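Local coordinates for protein extracellular sialidase/neuraminidase, putative (Aspergillus fumigatus, PDB 2XZI) that hydrolyses sialic acid glycosides, acting as a KDNase that releases the deaminated sialic acid KDN, at residues Y154-R159 / N163-P168. Numbering follows the deposited sequence.
Sequences YLTESR and NTWSKP
Ser158 lays its CB over the six-membered ring of Trp165, 3.6 Å from the centroid and almost on the ring normal, a CH-pi contact that suits a side chain small enough to let the indole lie close against the strand. The torsion of Trp165 (chi1 -65°, CG anti to the carbonyl carbon) carries the indole across to the strand 154-158, bringing CE3 within 3.5 Å of the Glu157 carbonyl carbon. Beyond the segments, Tyr72 meets this indole edge to face. Next to it, Thr156 OG1 gives its proton to the carbonyl O of Ser166 (2.7 Å), and Ser166 N donates to Glu157 O (3.0 Å).

Ser158, Asp160, Gly162 and Trp165 spell the S-x-D-x-G-x-x-W signature of an Asp-box, the hairpin between the third and fourth strands of a sialidase propeller blade, here 152-158 and 169-170. Gly162 N donates to Ser158 OG, which also sits 2.8 Å from Thr164 O, so a short hydroxyl closes the turn against the strand end.

Ser166 OG accepts from Glu157 N (3.1 Å) and donates to Glu157 OE2 (2.8 Å), meeting the carboxylate from above its plane; the bend in the glutamate chain (chi2 -77°) returns a side chain that starts away from the loop. The apolar ring of Pro168 offers CB to the Tyr154 ring, 3.5 Å from CD2. In contrast to the tight indole side, the outer surface is looser: Thr164 is exposed and a water bridges Arg159 N and Thr164 O. The Arg159 guanidinium lies with one face over Glu157 CG, its NH1 hydrogen-bonded to Gly214 O and Thr114 OG1.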
loop_
_atom_site.group_PDB
_atom_site.type_symbol
_atom_site.label_atom_id
_atom_site.label_comp_id
_atom_site.label_asym_id
_atom_site.label_seq_id
_atom_site.Cartn_x
_atom_site.Cartn_y
_atom_site.Cartn_z
ATOM N N TYR A 154 11.659 9.695 -3.432
ATOM C CA TYR A 154 11.052 10.921 -3.909
ATOM C C TYR A 154 9.822 11.299 -3.106
ATOM O O TYR A 154 9.152 10.438 -2.528
ATOM C CB TYR A 154 10.661 10.721 -5.361
ATOM C CG TYR A 154 11.775 11.011 -6.350
ATOM C CD1 TYR A 154 12.680 10.017 -6.748
ATOM C CD2 TYR A 154 11.911 12.277 -6.908
ATOM C CE1 TYR A 154 13.676 10.291 -7.685
ATOM C CE2 TYR A 154 12.918 12.547 -7.849
ATOM C CZ TYR A 154 13.795 11.566 -8.219
ATOM O OH TYR A 154 14.776 11.852 -9.152
ATOM N N LEU A 155 9.513 12.591 -3.101
ATOM C CA LEU A 155 8.298 13.089 -2.470
ATOM C C LEU A 155 7.557 14.033 -3.395
ATOM O O LEU A 155 8.136 14.990 -3.911
ATOM C CB LEU A 155 8.632 13.800 -1.153
ATOM C CG LEU A 155 7.453 14.394 -0.384
ATOM C CD1 LEU A 155 6.486 13.313 0.141
ATOM C CD2 LEU A 155 7.957 15.274 0.766
ATOM N N THR A 156 6.276 13.750 -3.602
ATOM C CA THR A 156 5.375 14.692 -4.262
ATOM C C THR A 156 4.212 14.970 -3.314
ATOM O O THR A 156 3.993 14.241 -2.331
ATOM C CB THR A 156 4.909 14.153 -5.633
ATOM O OG1 THR A 156 3.936 15.050 -6.192
ATOM C CG2 THR A 156 4.289 12.770 -5.504
ATOM N N GLU A 157 3.485 16.050 -3.568
ATOM C CA GLU A 157 2.294 16.321 -2.778
ATOM C C GLU A 157 1.233 17.012 -3.604
ATOM O O GLU A 157 1.519 17.547 -4.676
ATOM C CB GLU A 157 2.619 17.104 -1.499
ATOM C CG GLU A 157 3.088 18.531 -1.717
ATOM C CD GLU A 157 4.527 18.628 -2.170
ATOM O OE1 GLU A 157 5.379 17.895 -1.621
ATOM O OE2 GLU A 157 4.815 19.454 -3.058
ATOM N N SER A 158 0.009 16.933 -3.108
ATOM C CA SER A 158 -1.119 17.622 -3.722
ATOM C C SER A 158 -1.755 18.560 -2.714
ATOM O O SER A 158 -1.933 18.207 -1.546
ATOM C CB SER A 158 -2.139 16.608 -4.240
ATOM O OG SER A 158 -3.333 17.246 -4.687
ATOM N N ARG A 159 -2.099 19.765 -3.192
ATOM C CA ARG A 159 -2.768 20.759 -2.349
ATOM C C ARG A 159 -4.234 20.937 -2.738
ATOM O O ARG A 159 -4.927 21.782 -2.162
ATOM C CB ARG A 159 -2.086 22.126 -2.475
ATOM C CG ARG A 159 -0.577 22.131 -2.437
ATOM C CD ARG A 159 -0.024 21.715 -1.080
ATOM N NE ARG A 159 1.428 21.899 -1.038
ATOM C CZ ARG A 159 2.147 21.912 0.085
ATOM N NH1 ARG A 159 1.566 21.690 1.267
ATOM N NH2 ARG A 159 3.464 22.102 0.013
ATOM N N ASN A 163 -6.119 16.431 -7.151
ATOM C CA ASN A 163 -6.332 16.793 -8.558
ATOM C C ASN A 163 -5.022 16.963 -9.348
ATOM O O ASN A 163 -4.903 16.526 -10.502
ATOM C CB ASN A 163 -7.202 18.047 -8.670
ATOM C CG ASN A 163 -7.736 18.253 -10.068
ATOM O OD1 ASN A 163 -8.178 17.308 -10.714
ATOM N ND2 ASN A 163 -7.700 19.498 -10.544
ATOM N N THR A 164 -4.034 17.583 -8.710
ATOM C CA THR A 164 -2.722 17.733 -9.313
ATOM C C THR A 164 -1.634 17.481 -8.279
ATOM O O THR A 164 -1.861 17.587 -7.065
ATOM C CB THR A 164 -2.505 19.135 -9.916
ATOM O OG1 THR A 164 -2.526 20.098 -8.865
ATOM C CG2 THR A 164 -3.580 19.488 -10.963
ATOM N N TRP A 165 -0.459 17.163 -8.802
ATOM C CA TRP A 165 0.707 16.738 -8.028
ATOM C C TRP A 165 1.943 17.530 -8.425
ATOM O O TRP A 165 2.167 17.802 -9.601
ATOM C CB TRP A 165 0.954 15.237 -8.283
ATOM C CG TRP A 165 -0.173 14.443 -7.749
ATOM C CD1 TRP A 165 -1.318 14.076 -8.421
ATOM C CD2 TRP A 165 -0.336 13.998 -6.406
ATOM N NE1 TRP A 165 -2.161 13.401 -7.578
ATOM C CE2 TRP A 165 -1.583 13.339 -6.332
ATOM C CE3 TRP A 165 0.459 14.077 -5.252
ATOM C CZ2 TRP A 165 -2.070 12.771 -5.136
ATOM C CZ3 TRP A 165 -0.015 13.512 -4.065
ATOM C CH2 TRP A 165 -1.275 12.869 -4.019
ATOM N N SER A 166 2.754 17.882 -7.435
ATOM C CA SER A 166 4.006 18.564 -7.697
ATOM C C SER A 166 5.017 17.631 -8.389
ATOM O O SER A 166 4.936 16.406 -8.265
ATOM C CB SER A 166 4.563 19.104 -6.392
ATOM O OG SER A 166 4.866 18.043 -5.506
ATOM N N LYS A 167 5.964 18.204 -9.127
ATOM C CA LYS A 167 7.059 17.398 -9.669
ATOM C C LYS A 167 7.788 16.759 -8.485
ATOM O O LYS A 167 8.167 17.466 -7.551
ATOM C CB LYS A 167 8.045 18.246 -10.469
ATOM C CG LYS A 167 9.165 17.414 -11.081
ATOM C CD LYS A 167 9.872 18.165 -12.201
ATOM C CE LYS A 167 11.337 17.783 -12.268
ATOM N NZ LYS A 167 12.129 18.475 -11.219
ATOM N N PRO A 168 7.957 15.423 -8.514
ATOM C CA PRO A 168 8.578 14.797 -7.340
ATOM C C PRO A 168 9.973 15.331 -7.041
ATOM O O PRO A 168 10.766 15.540 -7.968
ATOM C CB PRO A 168 8.629 13.317 -7.719
ATOM C CG PRO A 168 7.506 13.143 -8.716
ATOM C CD PRO A 168 7.541 14.421 -9.517
HETATM O O HOH W 1 -1.573 20.434 -5.908
#